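Local coordinates for dehalogenase (PDB 6A41), which probably removes halogen from organic halides, as a dehalogenase built on the Rossmann fold of the short-chain dehydrogenase/reductase family, at residues D84-L89 with L105-V110; I131-S136 with N157-S162. One frame throughout, in Å; residues are numbered along the deposited sequence.

Contact 1 of 2, residues D84-L89 with L105-V110; sequences DAYPAL and LEVMAV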
# COMPACT_ATOMS: atom_id res chain seq x y z
N ASP A 84 15.69 -6.21 -15.79
CA ASP A 84 16.87 -6.20 -14.93
C ASP A 84 16.75 -7.32 -13.90
O ASP A 84 15.68 -7.52 -13.30
CB ASP A 84 17.00 -4.81 -14.24
CG ASP A 84 16.91 -3.69 -15.27
OD1 ASP A 84 17.83 -3.57 -16.08
OD2 ASP A 84 15.85 -3.01 -15.30
N ALA A 85 17.85 -8.07 -13.75
CA ALA A 85 17.90 -9.22 -12.86
C ALA A 85 19.30 -9.51 -12.36
O ALA A 85 20.18 -9.64 -13.16
CB ALA A 85 17.35 -10.43 -13.49
N TYR A 86 19.44 -9.50 -11.03
CA TYR A 86 20.62 -9.92 -10.27
C TYR A 86 20.19 -11.10 -9.35
O TYR A 86 19.00 -11.13 -8.95
CB TYR A 86 21.15 -8.72 -9.42
CG TYR A 86 22.41 -8.97 -8.63
CD1 TYR A 86 23.68 -8.88 -9.20
CD2 TYR A 86 22.34 -9.43 -7.31
CE1 TYR A 86 24.86 -9.20 -8.48
CE2 TYR A 86 23.48 -9.71 -6.55
CZ TYR A 86 24.73 -9.57 -7.14
OH TYR A 86 25.79 -9.88 -6.36
N PRO A 87 21.08 -12.06 -9.07
CA PRO A 87 20.64 -13.23 -8.29
C PRO A 87 20.10 -12.85 -6.91
O PRO A 87 20.58 -11.88 -6.32
CB PRO A 87 21.87 -14.10 -8.15
CG PRO A 87 22.76 -13.66 -9.26
CD PRO A 87 22.46 -12.22 -9.57
N ALA A 88 19.06 -13.56 -6.47
CA ALA A 88 18.57 -13.39 -5.15
C ALA A 88 19.48 -14.30 -4.29
O ALA A 88 19.26 -15.51 -4.23
CB ALA A 88 17.15 -13.83 -5.09
N LEU A 89 20.52 -13.72 -3.68
CA LEU A 89 21.41 -14.51 -2.82
C LEU A 89 20.88 -14.68 -1.44
O LEU A 89 20.42 -13.71 -0.78
CB LEU A 89 22.77 -13.82 -2.70
CG LEU A 89 23.40 -13.44 -4.03
CD1 LEU A 89 24.66 -12.50 -3.88
CD2 LEU A 89 23.79 -14.71 -4.76
N LEU A 105 22.18 -3.49 -6.01
CA LEU A 105 21.64 -2.15 -6.25
C LEU A 105 22.11 -1.64 -7.56
O LEU A 105 21.35 -0.88 -8.26
CB LEU A 105 22.11 -1.21 -5.15
CG LEU A 105 21.46 -1.47 -3.80
CD1 LEU A 105 22.21 -0.85 -2.65
CD2 LEU A 105 20.02 -1.00 -3.75
N GLU A 106 23.35 -1.93 -7.91
CA GLU A 106 23.85 -1.45 -9.22
C GLU A 106 23.02 -1.98 -10.39
O GLU A 106 22.67 -1.24 -11.34
CB GLU A 106 25.30 -1.81 -9.44
CG GLU A 106 25.90 -1.30 -10.73
CD GLU A 106 26.19 0.22 -10.65
OE1 GLU A 106 26.26 0.79 -9.53
OE2 GLU A 106 26.26 0.84 -11.72
N VAL A 107 22.77 -3.30 -10.35
CA VAL A 107 22.09 -3.97 -11.44
C VAL A 107 20.58 -3.63 -11.51
O VAL A 107 20.04 -3.50 -12.59
CB VAL A 107 22.38 -5.47 -11.37
CG1 VAL A 107 21.50 -6.22 -12.36
CG2 VAL A 107 23.87 -5.79 -11.57
N MSE A 108 19.91 -3.43 -10.36
CA MSE A 108 18.50 -3.42 -10.29
C MSE A 108 17.96 -2.00 -10.10
O MSE A 108 16.76 -1.81 -10.25
CB MSE A 108 17.86 -4.44 -9.26
CG MSE A 108 18.22 -5.84 -9.81
SE MSE A 108 17.44 -7.28 -8.77
CE MSE A 108 18.41 -6.99 -7.06
N ALA A 109 18.80 -1.03 -9.73
CA ALA A 109 18.31 0.29 -9.56
C ALA A 109 19.15 1.29 -10.37
O ALA A 109 18.59 2.08 -11.15
CB ALA A 109 18.19 0.67 -8.09
N VAL A 110 20.46 1.26 -10.22
CA VAL A 110 21.30 2.30 -10.89
C VAL A 110 21.31 2.07 -12.41
O VAL A 110 21.07 3.05 -13.15
CB VAL A 110 22.73 2.32 -10.36
CG1 VAL A 110 23.62 3.30 -11.15
CG2 VAL A 110 22.72 2.60 -8.91
O HOH W 1 20.46 -4.29 -15.10
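Val107 and Tyr86 carry this contact, in which the loop following the fourth strand of the Rossmann fold, 79-83, passes along helix 98-126. The apolar packing comes first. Val107 CG1 rests on Tyr86 CB at 3.9 Å, and Val107 CG2 meets Tyr86 CD1, also at 3.9 Å, approaching the ring obliquely. The two side chains cross at about a right angle. Tyr86 CG lies anti to the backbone N (chi1 -177°), and the ring leads on away from the helix segment, while Pro87 CD lies over one ring face, offset toward the rim.

Met108, present as selenomethionine, packs against the same tyrosine through the end of its side chain. Its chain bends at chi3 (-65°), and Met108 CE ends 4.0 Å from Tyr86 CB. Met108 SE sits 3.7 Å from Tyr86 N, so the selenium packs against loop backbone as well as side chain. Tyr149 and Arg153 of helix 147-158 also touch the Met108 side chain. Asp84 CB adds a van der Waals contact, 3.7 Å from Val107 O.

The polar part of the interface involves the helix backbone. Here the helix makes a wider pi-type turn: Leu105 O accepts from both Ala109 N and Val110 N. A single water joins the two segments, donating one hydrogen to Asp84 OD1 at 2.9 Å and the other to Val107 O at 2.7 Å.

Contact 2 of 2, residues I131-S136 with N157-S162; sequences IVFVSS and NGLVSS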
# COMPACT_ATOMS: atom_id res chain seq x y z
N ILE A 131 7.76 3.60 -20.29
CA ILE A 131 8.91 2.97 -19.67
C ILE A 131 8.38 1.89 -18.67
O ILE A 131 7.52 2.25 -17.81
CB ILE A 131 9.72 3.99 -18.83
CG1 ILE A 131 10.19 5.26 -19.52
CG2 ILE A 131 10.90 3.32 -18.14
CD1 ILE A 131 11.30 5.08 -20.39
N VAL A 132 8.77 0.63 -18.82
CA VAL A 132 8.31 -0.45 -17.92
C VAL A 132 9.53 -1.07 -17.26
O VAL A 132 10.47 -1.50 -17.96
CB VAL A 132 7.47 -1.52 -18.62
CG1 VAL A 132 7.12 -2.69 -17.67
CG2 VAL A 132 6.30 -0.94 -19.44
N PHE A 133 9.59 -1.00 -15.93
CA PHE A 133 10.58 -1.71 -15.19
C PHE A 133 10.11 -3.12 -14.97
O PHE A 133 9.02 -3.36 -14.33
CB PHE A 133 10.91 -0.98 -13.88
CG PHE A 133 11.59 0.36 -14.07
CD1 PHE A 133 10.86 1.49 -14.36
CD2 PHE A 133 12.92 0.51 -13.85
CE1 PHE A 133 11.45 2.74 -14.51
CE2 PHE A 133 13.54 1.77 -14.04
CZ PHE A 133 12.79 2.85 -14.42
N VAL A 134 10.87 -4.10 -15.34
CA VAL A 134 10.48 -5.47 -14.95
C VAL A 134 11.14 -5.75 -13.61
O VAL A 134 12.37 -5.76 -13.53
CB VAL A 134 10.93 -6.54 -15.88
CG1 VAL A 134 10.25 -7.85 -15.55
CG2 VAL A 134 10.54 -6.11 -17.29
N SER A 135 10.31 -5.90 -12.58
CA SER A 135 10.82 -5.89 -11.19
C SER A 135 10.22 -7.08 -10.39
O SER A 135 9.83 -8.08 -11.01
CB SER A 135 10.48 -4.55 -10.48
OG SER A 135 11.21 -4.40 -9.27
N SER A 136 10.17 -6.97 -9.08
CA SER A 136 9.78 -8.03 -8.22
C SER A 136 8.66 -7.67 -7.30
O SER A 136 8.60 -6.49 -6.90
CB SER A 136 10.97 -8.53 -7.43
OG SER A 136 10.59 -9.48 -6.47
N ASN A 157 11.62 -0.36 -7.69
CA ASN A 157 10.24 0.02 -7.64
C ASN A 157 10.09 1.50 -7.23
O ASN A 157 9.16 2.17 -7.61
CB ASN A 157 9.42 -0.87 -6.66
CG ASN A 157 9.24 -2.28 -7.17
OD1 ASN A 157 9.53 -2.59 -8.33
ND2 ASN A 157 8.83 -3.18 -6.30
N GLY A 158 10.96 1.93 -6.37
CA GLY A 158 10.99 3.30 -5.83
C GLY A 158 11.44 4.41 -6.81
O GLY A 158 11.18 5.57 -6.49
N LEU A 159 11.87 4.05 -8.00
CA LEU A 159 12.00 5.07 -9.08
C LEU A 159 10.67 5.49 -9.76
O LEU A 159 10.55 6.59 -10.27
CB LEU A 159 12.93 4.56 -10.10
CG LEU A 159 14.38 4.37 -9.62
CD1 LEU A 159 15.05 3.54 -10.67
CD2 LEU A 159 15.02 5.75 -9.60
N VAL A 160 9.67 4.61 -9.70
CA VAL A 160 8.57 4.61 -10.61
C VAL A 160 7.67 5.79 -10.43
O VAL A 160 7.50 6.53 -11.40
CB VAL A 160 7.84 3.27 -10.51
CG1 VAL A 160 6.52 3.25 -11.24
CG2 VAL A 160 8.71 2.13 -11.10
N SER A 161 7.17 6.04 -9.21
CA SER A 161 6.23 7.12 -9.09
C SER A 161 6.89 8.51 -9.30
O SER A 161 6.26 9.47 -9.82
CB SER A 161 5.50 7.04 -7.78
OG SER A 161 6.35 7.13 -6.68
N SER A 162 8.14 8.64 -8.90
CA SER A 162 8.92 9.93 -9.11
C SER A 162 9.18 10.19 -10.57
O SER A 162 8.97 11.31 -11.07
CB SER A 162 10.27 9.91 -8.31
OG SER A 162 10.00 9.75 -6.96
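A beta-alpha-beta crossover of the Rossmann fold brings Ser135, on parallel strand 129-136, against Asn157, where helix 147-158 turns toward helix 160-167 before the chain returns to the sheet as strand 172-179. Ser135 OG, anti to its backbone N (chi1 -167°), reaches out from the strand and donates to Asn157 OD1 at 2.6 Å. The hydroxyl stands above the carbonyl plane of the amide, about 40° out of it. From the same amide, Asn157 ND2 makes a nearly straight but weak hydrogen bond to Ser136 O at 3.4 Å. The amide thus accepts from one residue and donates to the next, which favours this orientation over its flipped form.

Further back along the strand the contact is apolar. Phe133 offers opposite corners of its ring: CD1 meets Val160 CG2 at 4.0 Å, and CE2 meets Leu159 CD1 at 4.1 Å, both obliquely. Pro112 and Thr116 of helix 98-126 also touch this ring.

An alanine in place of Asn157 would probably leave the buried Ser135 hydroxyl without its acceptor and Ser136 O without its weak donor, loosening the tie between strand end and helix. With the asparagine present, one short bond to the Ser135 hydroxyl and one weak bond to the Ser136 carbonyl link the strand end to the helix, while the Phe133 contacts add only apolar packing.

Contacts 1 and 2 lie in series along the chain, their centres about 13 Å apart, and they meet where Ala109 O packs against Leu159 CD1 at 3.9 Å. Helix 98-126 serves both: it packs against the loop of contact 1, and further along it covers Phe133 of contact 2. Both also border Tyr149 and Arg153 of helix 147-158. Asp84 O accepts from Arg153 NH2, while Ser135 and Ser136 touch Arg153 from the strand. The spacing of Ser136, Tyr149 and Arg153 resembles the Ser-Tyr-Arg set of halohydrin dehalogenases, so the two contacts probably flank the active site. Each also reaches the second subunit, through Glu106 and Ser162 respectively.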